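Local coordinates for protein glycosyl hydrolase (Streptomyces cattleya, PDB 7LR8) that probably hydrolyses the beta-1,4 linkage between mannose and N-acetylglucosamine of N-glycan cores, as a glycosidase of family GH5, at residues P107-T112 and P122-G127; N117-P122 and N152-F157; P60-N65 and A129-T134; D175-M180 and H193-Y198. The protein carries 1 engineered substitution. All blocks are in the same frame, centred on the assembly; numbering follows the deposited sequence.

Contact 1: residues P107-T112 and P122-G127; sequences PAWTTT and PDVVSG. With AE3 (2-(2-ethoxyethoxy)ethanol), chain F.
Trp109 brings the six-membered end of its indole up to Val124, whose CA lies at the ring edge, close to its plane. The rim atom Trp109 CZ3 comes within 4.1 Å of both CA and CG2 of Val124. Val124 CG1, anti to its own backbone N (chi1 170°), faces the methyl of Thr110 more loosely, with 4.4 Å between Thr110 CG2 and Val124 CG1. A beta-branched valine suits this place because each methyl meets a different residue. Gly127, one helical turn on, matters for what it lacks: a beta carbon there would crowd Trp109 CH2.

Behind this first shell the indole is held from the loop side. Pro107 CB sits 3.2 Å above one ring face near the rim, and Thr110 CG2 lies over the same face. Pro107 O accepts two bonds, from Thr110 N at 2.9 Å and from Thr110 OG1 at 2.8 Å, which fasten the short 3-10 turn carrying Trp109. The indole NE1 donates to Gln63 O.

The loop after strand 103-104 is thus laid against the first turn of helix 122-139, whose Val125 faces helix 170-187 instead, while Trp109 also packs on Phe103 of the second subunit.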
# COMPACT_ATOMS: atom_id res chain seq x y z
N PRO B 107 -1.23 3.11 3.99
CA PRO B 107 -1.95 1.94 4.52
C PRO B 107 -3.28 1.75 3.80
O PRO B 107 -3.93 2.70 3.38
CB PRO B 107 -2.16 2.29 6.00
CG PRO B 107 -1.13 3.37 6.30
CD PRO B 107 -1.02 4.15 5.02
N ALA B 108 -3.69 0.48 3.70
CA ALA B 108 -4.93 0.16 3.00
C ALA B 108 -6.13 0.85 3.65
O ALA B 108 -7.12 1.13 2.97
CB ALA B 108 -5.14 -1.35 2.98
N TRP B 109 -6.03 1.16 4.94
CA TRP B 109 -7.13 1.77 5.66
C TRP B 109 -7.19 3.28 5.48
O TRP B 109 -8.01 3.93 6.12
CB TRP B 109 -7.06 1.40 7.14
CG TRP B 109 -5.72 1.57 7.81
CD1 TRP B 109 -4.72 0.64 7.89
CD2 TRP B 109 -5.27 2.71 8.56
NE1 TRP B 109 -3.67 1.14 8.63
CE2 TRP B 109 -3.98 2.41 9.04
CE3 TRP B 109 -5.84 3.96 8.87
CZ2 TRP B 109 -3.23 3.32 9.81
CZ3 TRP B 109 -5.11 4.85 9.64
CH2 TRP B 109 -3.81 4.53 10.10
N THR B 110 -6.34 3.84 4.62
CA THR B 110 -6.42 5.25 4.24
C THR B 110 -6.83 5.47 2.79
O THR B 110 -6.95 6.63 2.38
CB THR B 110 -5.07 5.96 4.48
OG1 THR B 110 -4.09 5.51 3.54
CG2 THR B 110 -4.56 5.70 5.89
N THR B 111 -7.05 4.42 2.00
CA THR B 111 -7.16 4.58 0.55
C THR B 111 -8.40 3.88 0.01
O THR B 111 -9.03 3.07 0.69
CB THR B 111 -5.88 4.05 -0.15
OG1 THR B 111 -5.82 4.55 -1.50
CG2 THR B 111 -5.87 2.54 -0.18
N THR B 112 -8.73 4.23 -1.25
CA THR B 112 -9.88 3.79 -2.05
C THR B 112 -11.15 3.64 -1.22
O THR B 112 -11.76 4.65 -0.86
CB THR B 112 -9.57 2.49 -2.82
OG1 THR B 112 -9.28 1.41 -1.93
CG2 THR B 112 -8.35 2.69 -3.73
N PRO B 122 -10.78 12.35 11.37
CA PRO B 122 -10.60 12.16 12.81
C PRO B 122 -9.99 10.81 13.17
O PRO B 122 -9.17 10.74 14.09
CB PRO B 122 -12.03 12.29 13.37
CG PRO B 122 -12.79 13.01 12.31
CD PRO B 122 -12.18 12.62 11.00
N ASP B 123 -10.37 9.74 12.48
CA ASP B 123 -9.89 8.42 12.86
C ASP B 123 -8.47 8.17 12.34
O ASP B 123 -7.65 7.58 13.05
CB ASP B 123 -10.86 7.34 12.39
CG ASP B 123 -12.20 7.42 13.12
OD1 ASP B 123 -12.19 7.69 14.34
OD2 ASP B 123 -13.26 7.22 12.47
N VAL B 124 -8.15 8.62 11.13
CA VAL B 124 -6.79 8.47 10.62
C VAL B 124 -5.82 9.27 11.48
O VAL B 124 -4.73 8.79 11.81
CB VAL B 124 -6.70 8.89 9.15
CG1 VAL B 124 -5.19 8.98 8.70
CG2 VAL B 124 -7.48 7.92 8.29
N VAL B 125 -6.21 10.49 11.85
CA VAL B 125 -5.34 11.36 12.62
C VAL B 125 -5.14 10.80 14.02
O VAL B 125 -4.03 10.84 14.57
CB VAL B 125 -5.90 12.79 12.65
CG1 VAL B 125 -5.16 13.65 13.69
CG2 VAL B 125 -5.75 13.42 11.28
N SER B 126 -6.19 10.24 14.62
CA SER B 126 -6.00 9.61 15.92
C SER B 126 -5.09 8.40 15.78
O SER B 126 -4.26 8.12 16.66
CB SER B 126 -7.37 9.22 16.50
OG SER B 126 -7.28 8.08 17.34
N GLY B 127 -5.22 7.67 14.67
CA GLY B 127 -4.33 6.54 14.43
C GLY B 127 -2.88 6.95 14.27
O GLY B 127 -1.98 6.27 14.77
C1 AE3 F . -10.55 17.31 18.02
C2 AE3 F . -11.43 17.15 16.79
O2 AE3 F . -11.22 15.89 16.21
C3 AE3 F . -11.15 15.93 14.81
C4 AE3 F . -9.72 15.61 14.38
O3 AE3 F . -9.45 16.24 13.16
C5 AE3 F . -8.18 15.94 12.63
C6 AE3 F . -7.21 17.09 12.91
O4 AE3 F . -6.60 16.89 14.16

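Contact 2: residues N117-P122 and N152-F157; sequences NLFTDP and NAINQF. Engineered in segment 152-157: Ala153 (natural residue Glu). With AE3 (2-(2-ethoxyethoxy)ethanol), chain F; BMA (beta-D-mannopyranose), chain D.
Phe157 has both faces of its ring covered: Leu118 CD1 lies over one face in a CH-pi contact, 4.2 Å from the ring centroid and 18° off the normal, and the amide NE2 of its own neighbour Gln156 stands 3.1 Å above the centre of the opposite face. The other end of that amide, OE1, is bonded to Trp113 of the second subunit. Phe119 uses its rim instead. Its CZ points in the ring plane at Ile154 O, 3.6 Å away, while CE1 rests 4.0 Å from Ile154 CG1 and CE2 approaches Phe157 CB, the two phenylalanines crossing at about a right angle. With an alanine at Phe119, Ile154 CG1 and Phe157 CB would probably lose the ring that packs on them and a gap would open beside the 3-10 turn.

These are loops at the C-terminal end of a TIM barrel, following its third and fourth strands. Asn152 and Ala153, the latter engineered from glutamate, stand where GH5 enzymes carry an Asn-Glu pair, and Asn152 ND2 donates to mannose O2 at 2.7 Å. On the other loop an Asx turn sets the backbone of Phe119, whose N reaches Asn117 OD1 at 2.8 Å in the plane of that carbonyl.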
# COMPACT_ATOMS: atom_id res chain seq x y z
N ASN B 117 -8.79 11.55 4.52
CA ASN B 117 -7.74 12.56 4.40
C ASN B 117 -6.69 12.40 5.50
O ASN B 117 -7.02 12.34 6.69
CB ASN B 117 -8.40 13.95 4.44
CG ASN B 117 -7.44 15.09 4.14
OD1 ASN B 117 -6.44 15.25 4.81
ND2 ASN B 117 -7.78 15.93 3.15
N LEU B 118 -5.40 12.34 5.09
CA LEU B 118 -4.30 12.06 6.01
C LEU B 118 -4.16 13.14 7.06
O LEU B 118 -3.61 12.88 8.15
CB LEU B 118 -2.97 11.95 5.25
CG LEU B 118 -2.79 10.73 4.36
CD1 LEU B 118 -1.38 10.78 3.75
CD2 LEU B 118 -3.02 9.44 5.16
N PHE B 119 -4.63 14.35 6.77
CA PHE B 119 -4.41 15.48 7.65
C PHE B 119 -5.64 15.89 8.44
O PHE B 119 -5.49 16.59 9.45
CB PHE B 119 -3.94 16.68 6.84
CG PHE B 119 -2.72 16.40 6.01
CD1 PHE B 119 -1.48 16.29 6.60
CD2 PHE B 119 -2.83 16.22 4.63
CE1 PHE B 119 -0.35 16.03 5.84
CE2 PHE B 119 -1.69 15.96 3.86
CZ PHE B 119 -0.46 15.86 4.47
N THR B 120 -6.85 15.49 8.03
CA THR B 120 -8.08 15.95 8.68
C THR B 120 -9.03 14.85 9.15
O THR B 120 -9.94 15.16 9.94
CB THR B 120 -8.88 16.88 7.74
OG1 THR B 120 -9.37 16.13 6.61
CG2 THR B 120 -8.02 18.06 7.28
N ASP B 121 -8.90 13.61 8.68
CA ASP B 121 -9.88 12.60 9.08
C ASP B 121 -9.71 12.28 10.56
O ASP B 121 -8.62 11.91 10.98
CB ASP B 121 -9.74 11.32 8.28
CG ASP B 121 -10.77 10.29 8.70
OD1 ASP B 121 -11.91 10.34 8.17
OD2 ASP B 121 -10.47 9.46 9.60
N PRO B 122 -10.78 12.35 11.37
CA PRO B 122 -10.60 12.16 12.81
C PRO B 122 -9.99 10.81 13.17
O PRO B 122 -9.17 10.74 14.09
CB PRO B 122 -12.03 12.29 13.37
CG PRO B 122 -12.79 13.01 12.31
CD PRO B 122 -12.18 12.62 11.00
N ASN B 152 8.67 11.92 6.60
CA ASN B 152 9.59 12.41 5.57
C ASN B 152 8.81 13.18 4.50
O ASN B 152 8.17 12.57 3.63
CB ASN B 152 10.36 11.26 4.93
CG ASN B 152 11.18 11.73 3.75
OD1 ASN B 152 11.90 12.71 3.87
ND2 ASN B 152 11.04 11.06 2.60
N ALA B 153 8.87 14.51 4.55
CA ALA B 153 8.23 15.36 3.55
C ALA B 153 6.77 14.97 3.35
O ALA B 153 6.29 14.80 2.22
CB ALA B 153 9.00 15.29 2.21
N ILE B 154 6.05 14.83 4.47
CA ILE B 154 4.64 14.48 4.41
C ILE B 154 3.85 15.54 3.65
O ILE B 154 2.81 15.24 3.06
CB ILE B 154 4.06 14.27 5.83
CG1 ILE B 154 2.72 13.52 5.76
CG2 ILE B 154 3.88 15.59 6.57
CD1 ILE B 154 2.89 12.03 5.56
N ASN B 155 4.36 16.78 3.61
CA ASN B 155 3.70 17.84 2.85
C ASN B 155 3.53 17.50 1.37
O ASN B 155 2.71 18.13 0.70
CB ASN B 155 4.45 19.18 2.98
CG ASN B 155 5.87 19.16 2.36
OD1 ASN B 155 6.64 18.22 2.53
ND2 ASN B 155 6.20 20.24 1.67
N GLN B 156 4.29 16.53 0.84
CA GLN B 156 4.11 16.22 -0.58
C GLN B 156 2.77 15.56 -0.88
O GLN B 156 2.39 15.49 -2.04
CB GLN B 156 5.27 15.34 -1.09
CG GLN B 156 5.23 13.89 -0.60
CD GLN B 156 4.65 12.92 -1.60
OE1 GLN B 156 4.95 12.98 -2.79
NE2 GLN B 156 3.81 12.01 -1.12
N PHE B 157 2.03 15.12 0.14
CA PHE B 157 0.68 14.60 -0.08
C PHE B 157 -0.37 15.69 -0.17
O PHE B 157 -1.54 15.38 -0.45
CB PHE B 157 0.29 13.62 1.03
CG PHE B 157 1.03 12.31 0.99
CD1 PHE B 157 0.65 11.31 0.10
CD2 PHE B 157 2.10 12.07 1.86
CE1 PHE B 157 1.32 10.10 0.06
CE2 PHE B 157 2.79 10.87 1.82
CZ PHE B 157 2.39 9.88 0.92
C1 AE3 F . -10.55 17.31 18.02
C2 AE3 F . -11.43 17.15 16.79
O2 AE3 F . -11.22 15.89 16.21
C3 AE3 F . -11.15 15.93 14.81
C4 AE3 F . -9.72 15.61 14.38
O3 AE3 F . -9.45 16.24 13.16
C5 AE3 F . -8.18 15.94 12.63
C6 AE3 F . -7.21 17.09 12.91
O4 AE3 F . -6.60 16.89 14.16
C1 BMA D . 13.81 13.37 -0.92
C2 BMA D . 13.93 12.17 0.07
C3 BMA D . 13.67 10.88 -0.70
C4 BMA D . 14.49 10.87 -2.06
C5 BMA D . 15.49 12.05 -2.12
C6 BMA D . 16.23 12.14 -3.44
O2 BMA D . 13.00 12.27 1.14
O3 BMA D . 12.24 10.68 -0.88
O4 BMA D . 15.19 9.66 -2.13
O5 BMA D . 14.79 13.30 -1.99
O6 BMA D . 15.24 12.35 -4.48

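Contact 3: residues P60-N65 and A129-T134; sequences PVFQPN and AEYLRT
Gln63 and Phe62, where the short helix 59-62 runs out, pack on Tyr131 of helix 122-139 in a buried contact: the beta carbon of Phe62 meets the tyrosine ring, while the Gln63 amide lies against the beta carbon and the base of that ring. Tyr131 gives up the most surface. Its ring carbon CE1 comes 3.7 Å from Phe62 CB, while the Phe62 ring itself swings away to meet Trp30 edge-to-face. The second approach is nearer the tyrosine's root: Gln63 OE1 lies 3.3 Å from Tyr131 CB and 3.7 Å from Tyr131 CG, with amide and phenol planes 28° apart.

Gln63 reaches this far because CG is anti to its backbone N (chi1 -167°) and the chain stays extended beyond it. It is the first residue past the helix, and its chain runs toward helix 122-139. Glutamine suits the spot since its buried amide is satisfied at both ends: OE1 accepts from Trp59 NE1, and NE2 donates to Arg66 O and Gly127 O, which fixes the flip of the amide.

In the TIM barrel the contact joins the loop region after the second strand, 52-55, to the helix that follows the third, 90-94. Tyr131 OH donates to Gly95 O, just past that strand, so the phenol spans from helix to barrel rim. On the partly exposed side of the same helix, Arg133 grips Glu130 side-on, with Arg133 NE 3.0 Å from Glu130 OE1 and Arg133 NH2 2.7 Å from Glu130 OE2. Thr134 OG1 returns to Glu130 O at 2.7 Å.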
# COMPACT_ATOMS: atom_id res chain seq x y z
N PRO B 60 2.82 1.57 6.56
CA PRO B 60 1.87 0.45 6.42
C PRO B 60 2.39 -0.87 6.97
O PRO B 60 1.59 -1.73 7.35
CB PRO B 60 1.64 0.34 4.90
CG PRO B 60 2.19 1.61 4.31
CD PRO B 60 3.28 2.04 5.23
N VAL B 61 3.72 -1.06 7.02
CA VAL B 61 4.25 -2.27 7.64
C VAL B 61 4.16 -2.19 9.16
O VAL B 61 3.89 -3.19 9.83
CB VAL B 61 5.69 -2.50 7.16
CG1 VAL B 61 6.34 -3.66 7.91
CG2 VAL B 61 5.69 -2.76 5.67
N PHE B 62 4.35 -1.00 9.73
CA PHE B 62 4.27 -0.85 11.17
C PHE B 62 2.83 -0.79 11.67
O PHE B 62 2.54 -1.27 12.77
CB PHE B 62 5.03 0.41 11.61
CG PHE B 62 6.50 0.22 11.76
CD1 PHE B 62 7.28 -0.22 10.69
CD2 PHE B 62 7.12 0.45 12.98
CE1 PHE B 62 8.66 -0.39 10.85
CE2 PHE B 62 8.49 0.28 13.13
CZ PHE B 62 9.25 -0.15 12.06
N GLN B 63 1.92 -0.23 10.88
CA GLN B 63 0.52 -0.04 11.29
C GLN B 63 -0.40 -0.53 10.17
O GLN B 63 -1.04 0.27 9.49
CB GLN B 63 0.26 1.42 11.63
CG GLN B 63 -1.07 1.67 12.37
CD GLN B 63 -1.23 3.11 12.82
OE1 GLN B 63 -0.58 4.01 12.28
NE2 GLN B 63 -2.08 3.34 13.81
N PRO B 64 -0.47 -1.85 9.96
CA PRO B 64 -1.21 -2.37 8.79
C PRO B 64 -2.71 -2.22 8.91
O PRO B 64 -3.40 -2.33 7.89
CB PRO B 64 -0.81 -3.85 8.75
CG PRO B 64 -0.48 -4.16 10.21
CD PRO B 64 0.23 -2.92 10.68
N ASN B 65 -3.21 -2.05 10.12
CA ASN B 65 -4.59 -1.74 10.42
C ASN B 65 -4.58 -0.58 11.39
O ASN B 65 -3.66 -0.45 12.19
CB ASN B 65 -5.30 -2.98 11.01
CG ASN B 65 -6.72 -2.70 11.43
OD1 ASN B 65 -6.96 -2.12 12.48
ND2 ASN B 65 -7.68 -3.10 10.60
N ALA B 129 -1.45 9.69 15.52
CA ALA B 129 -0.95 10.16 16.81
C ALA B 129 -0.57 9.00 17.70
O ALA B 129 0.47 9.05 18.38
CB ALA B 129 -2.01 11.05 17.48
N GLU B 130 -1.38 7.94 17.72
CA GLU B 130 -1.06 6.80 18.58
C GLU B 130 0.18 6.07 18.09
O GLU B 130 0.99 5.59 18.89
CB GLU B 130 -2.26 5.84 18.65
CG GLU B 130 -2.09 4.64 19.59
CD GLU B 130 -1.67 4.98 21.03
OE1 GLU B 130 -1.78 6.14 21.50
OE2 GLU B 130 -1.21 4.05 21.71
N TYR B 131 0.34 5.99 16.76
CA TYR B 131 1.54 5.41 16.16
C TYR B 131 2.80 6.17 16.56
O TYR B 131 3.77 5.57 17.03
CB TYR B 131 1.34 5.39 14.64
CG TYR B 131 2.55 5.16 13.78
CD1 TYR B 131 3.23 3.95 13.78
CD2 TYR B 131 3.00 6.16 12.93
CE1 TYR B 131 4.34 3.74 12.95
CE2 TYR B 131 4.13 5.96 12.10
CZ TYR B 131 4.78 4.75 12.13
OH TYR B 131 5.88 4.53 11.30
N LEU B 132 2.79 7.50 16.41
CA LEU B 132 3.97 8.29 16.75
C LEU B 132 4.26 8.23 18.25
O LEU B 132 5.42 8.10 18.65
CB LEU B 132 3.79 9.74 16.31
CG LEU B 132 3.72 10.05 14.81
CD1 LEU B 132 3.49 11.54 14.63
CD2 LEU B 132 5.00 9.61 14.12
N ARG B 133 3.22 8.34 19.08
CA ARG B 133 3.40 8.21 20.52
C ARG B 133 4.00 6.86 20.87
O ARG B 133 4.87 6.77 21.75
CB ARG B 133 2.05 8.39 21.22
CG ARG B 133 2.17 8.61 22.73
CD ARG B 133 0.88 8.25 23.47
NE ARG B 133 0.53 6.86 23.25
CZ ARG B 133 1.07 5.83 23.90
NH1 ARG B 133 1.97 6.04 24.86
NH2 ARG B 133 0.69 4.60 23.60
N THR B 134 3.53 5.79 20.22
CA THR B 134 4.00 4.44 20.50
C THR B 134 5.48 4.29 20.16
O THR B 134 6.26 3.74 20.95
CB THR B 134 3.16 3.42 19.73
OG1 THR B 134 1.82 3.40 20.26
CG2 THR B 134 3.72 2.01 19.87

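Contact 4: residues D175-M180 and H193-Y198; sequences DWLRRM and HLHAEY. With AE3 (2-(2-ethoxyethoxy)ethanol), chain F.
Leu177 covers the imidazole of His195 with both of its methyls. Its CD1 lies over one ring face in a CH-pi contact, 3.6 Å from the centroid and 15° off the normal, and comes 3.5 Å from His195 CE1. CD2 settles toward the root of the ring, 3.6 Å from His195 CG. The two side chains cross at about a right angle; the fork of leucine suits the place because one methyl lies over the ring face and the other reaches its CB-CG root. His195 CG sits between the backbone N and the carbonyl carbon (chi1 71°), which stands the ring up from the strand to receive the helix.

Glu197, two residues on along the same side of the strand, adds a smaller share. His195 ND1 donates to Glu197 OE1 at 2.6 Å, nearly in the ring plane, and the carboxylate answers with its anti lone pair. The bond fixes the rotation of the imidazole, and the far nitrogen, NE2, is held by His213 O. Glu197 OE2 in turn accepts from Asn155 N, while OE1 also lies 3.9 Å from Leu177 CD2. A leucine in place of His195 would probably leave Glu197 OE1 and His213 O without their donor, with the carboxylate still held by the bond from Asn155 N to OE2 but less fixed.

Farther along the helix, Arg179 NH1 donates to O4 of the bound 2-(2-ethoxyethoxy)ethanol at 3.0 Å. Helix 170-187 connects the parallel neighbouring strands 145-152 and 194-196 in a beta-alpha-beta crossover of the TIM barrel, and the chain leaving strand 194-196 brings Tyr198 to the glycan pocket.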
# COMPACT_ATOMS: atom_id res chain seq x y z
N ASP B 175 -2.47 22.83 12.53
CA ASP B 175 -3.15 22.11 13.60
C ASP B 175 -2.75 20.64 13.62
O ASP B 175 -2.52 20.06 14.69
CB ASP B 175 -4.67 22.25 13.45
CG ASP B 175 -5.19 23.62 13.86
OD1 ASP B 175 -4.50 24.33 14.61
OD2 ASP B 175 -6.31 23.98 13.43
N TRP B 176 -2.65 20.02 12.44
CA TRP B 176 -2.23 18.62 12.35
C TRP B 176 -0.81 18.44 12.88
O TRP B 176 -0.54 17.52 13.66
CB TRP B 176 -2.32 18.14 10.90
CG TRP B 176 -1.94 16.72 10.70
CD1 TRP B 176 -2.74 15.62 10.93
CD2 TRP B 176 -0.69 16.22 10.23
NE1 TRP B 176 -2.04 14.47 10.62
CE2 TRP B 176 -0.79 14.81 10.19
CE3 TRP B 176 0.50 16.83 9.83
CZ2 TRP B 176 0.28 14.00 9.78
CZ3 TRP B 176 1.57 16.03 9.41
CH2 TRP B 176 1.44 14.63 9.38
N LEU B 177 0.11 19.31 12.44
CA LEU B 177 1.49 19.23 12.91
C LEU B 177 1.55 19.30 14.43
O LEU B 177 2.27 18.52 15.07
CB LEU B 177 2.31 20.35 12.29
CG LEU B 177 2.71 20.24 10.82
CD1 LEU B 177 3.42 21.53 10.41
CD2 LEU B 177 3.60 19.03 10.62
N ARG B 178 0.83 20.25 15.03
CA ARG B 178 0.87 20.40 16.48
C ARG B 178 0.34 19.15 17.17
O ARG B 178 0.87 18.73 18.21
CB ARG B 178 0.08 21.63 16.92
CG ARG B 178 0.92 22.90 16.89
CD ARG B 178 0.12 24.12 17.29
NE ARG B 178 -0.75 24.56 16.20
CZ ARG B 178 -0.43 25.51 15.33
NH1 ARG B 178 -1.28 25.84 14.37
NH2 ARG B 178 0.74 26.13 15.43
N ARG B 179 -0.71 18.54 16.61
CA ARG B 179 -1.24 17.32 17.19
C ARG B 179 -0.24 16.17 17.08
O ARG B 179 -0.06 15.41 18.03
CB ARG B 179 -2.56 16.95 16.51
CG ARG B 179 -3.19 15.71 17.06
CD ARG B 179 -4.68 15.74 16.85
NE ARG B 179 -5.29 14.54 17.41
CZ ARG B 179 -6.47 14.07 17.05
NH1 ARG B 179 -7.18 14.71 16.12
NH2 ARG B 179 -6.94 12.97 17.62
N MET B 180 0.40 16.04 15.92
CA MET B 180 1.42 15.00 15.75
C MET B 180 2.57 15.20 16.73
O MET B 180 3.02 14.25 17.38
CB MET B 180 1.94 14.98 14.32
CG MET B 180 0.89 14.59 13.27
SD MET B 180 0.18 12.93 13.56
CE MET B 180 -1.40 13.38 14.25
N HIS B 193 11.76 16.75 18.95
CA HIS B 193 10.66 16.40 18.06
C HIS B 193 10.40 17.55 17.09
O HIS B 193 10.24 18.70 17.51
CB HIS B 193 9.38 16.07 18.84
CG HIS B 193 9.59 15.01 19.88
ND1 HIS B 193 10.15 13.78 19.58
CD2 HIS B 193 9.35 15.00 21.21
CE1 HIS B 193 10.22 13.06 20.69
NE2 HIS B 193 9.75 13.78 21.69
N LEU B 194 10.36 17.22 15.80
CA LEU B 194 10.26 18.20 14.74
C LEU B 194 9.45 17.62 13.60
O LEU B 194 9.06 16.45 13.61
CB LEU B 194 11.66 18.60 14.23
CG LEU B 194 12.43 17.43 13.60
CD1 LEU B 194 13.19 17.89 12.37
CD2 LEU B 194 13.41 16.80 14.60
N HIS B 195 9.23 18.43 12.57
CA HIS B 195 8.67 17.98 11.32
C HIS B 195 9.58 18.48 10.21
O HIS B 195 10.37 19.40 10.41
CB HIS B 195 7.21 18.47 11.14
CG HIS B 195 7.10 19.94 10.89
ND1 HIS B 195 6.88 20.46 9.63
CD2 HIS B 195 7.18 21.00 11.72
CE1 HIS B 195 6.83 21.77 9.70
NE2 HIS B 195 7.00 22.13 10.96
N ALA B 196 9.49 17.84 9.04
CA ALA B 196 10.47 18.04 7.97
C ALA B 196 9.74 18.05 6.64
O ALA B 196 9.28 17.00 6.18
CB ALA B 196 11.54 16.96 7.99
N GLU B 197 9.65 19.22 6.02
CA GLU B 197 8.88 19.38 4.79
C GLU B 197 9.82 19.66 3.62
O GLU B 197 10.84 20.34 3.77
CB GLU B 197 7.87 20.52 4.94
CG GLU B 197 7.05 20.48 6.25
CD GLU B 197 6.39 19.13 6.52
OE1 GLU B 197 6.16 18.80 7.71
OE2 GLU B 197 6.09 18.39 5.56
N TYR B 198 9.48 19.11 2.45
CA TYR B 198 10.31 19.35 1.27
C TYR B 198 10.10 20.77 0.75
O TYR B 198 9.21 21.49 1.19
CB TYR B 198 10.04 18.29 0.20
CG TYR B 198 9.03 18.63 -0.87
CD1 TYR B 198 7.67 18.50 -0.64
CD2 TYR B 198 9.44 19.03 -2.14
CE1 TYR B 198 6.73 18.79 -1.63
CE2 TYR B 198 8.53 19.31 -3.14
CZ TYR B 198 7.17 19.19 -2.87
OH TYR B 198 6.27 19.47 -3.88
C1 AE3 F . -10.55 17.31 18.02
C2 AE3 F . -11.43 17.15 16.79
O2 AE3 F . -11.22 15.89 16.21
C3 AE3 F . -11.15 15.93 14.81
C4 AE3 F . -9.72 15.61 14.38
O3 AE3 F . -9.45 16.24 13.16
C5 AE3 F . -8.18 15.94 12.63
C6 AE3 F . -7.21 17.09 12.91
O4 AE3 F . -6.60 16.89 14.16

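From the N terminus, contact 3 opens first, just after strand 52-55, and closes only on helix 122-139. Contact 1 is nested inside that loop, its 107-112 segment returning to the first turns of the same helix. Contact 2 opens at 117-122 before either has closed and ends beyond strand 145-152, so it crosses both; it shares Pro122 with contact 1. Contact 4 follows in series, a short loop from helix 170-187 to strand 194-196. Together they tie the connections after the second, third and fourth strands, and the fifth strand itself, to helices 122-139 and 170-187. Met180 packs on Leu132, linking contacts 4 and 3, and Ala153 N probably bonds Ala196 O between contacts 2 and 4.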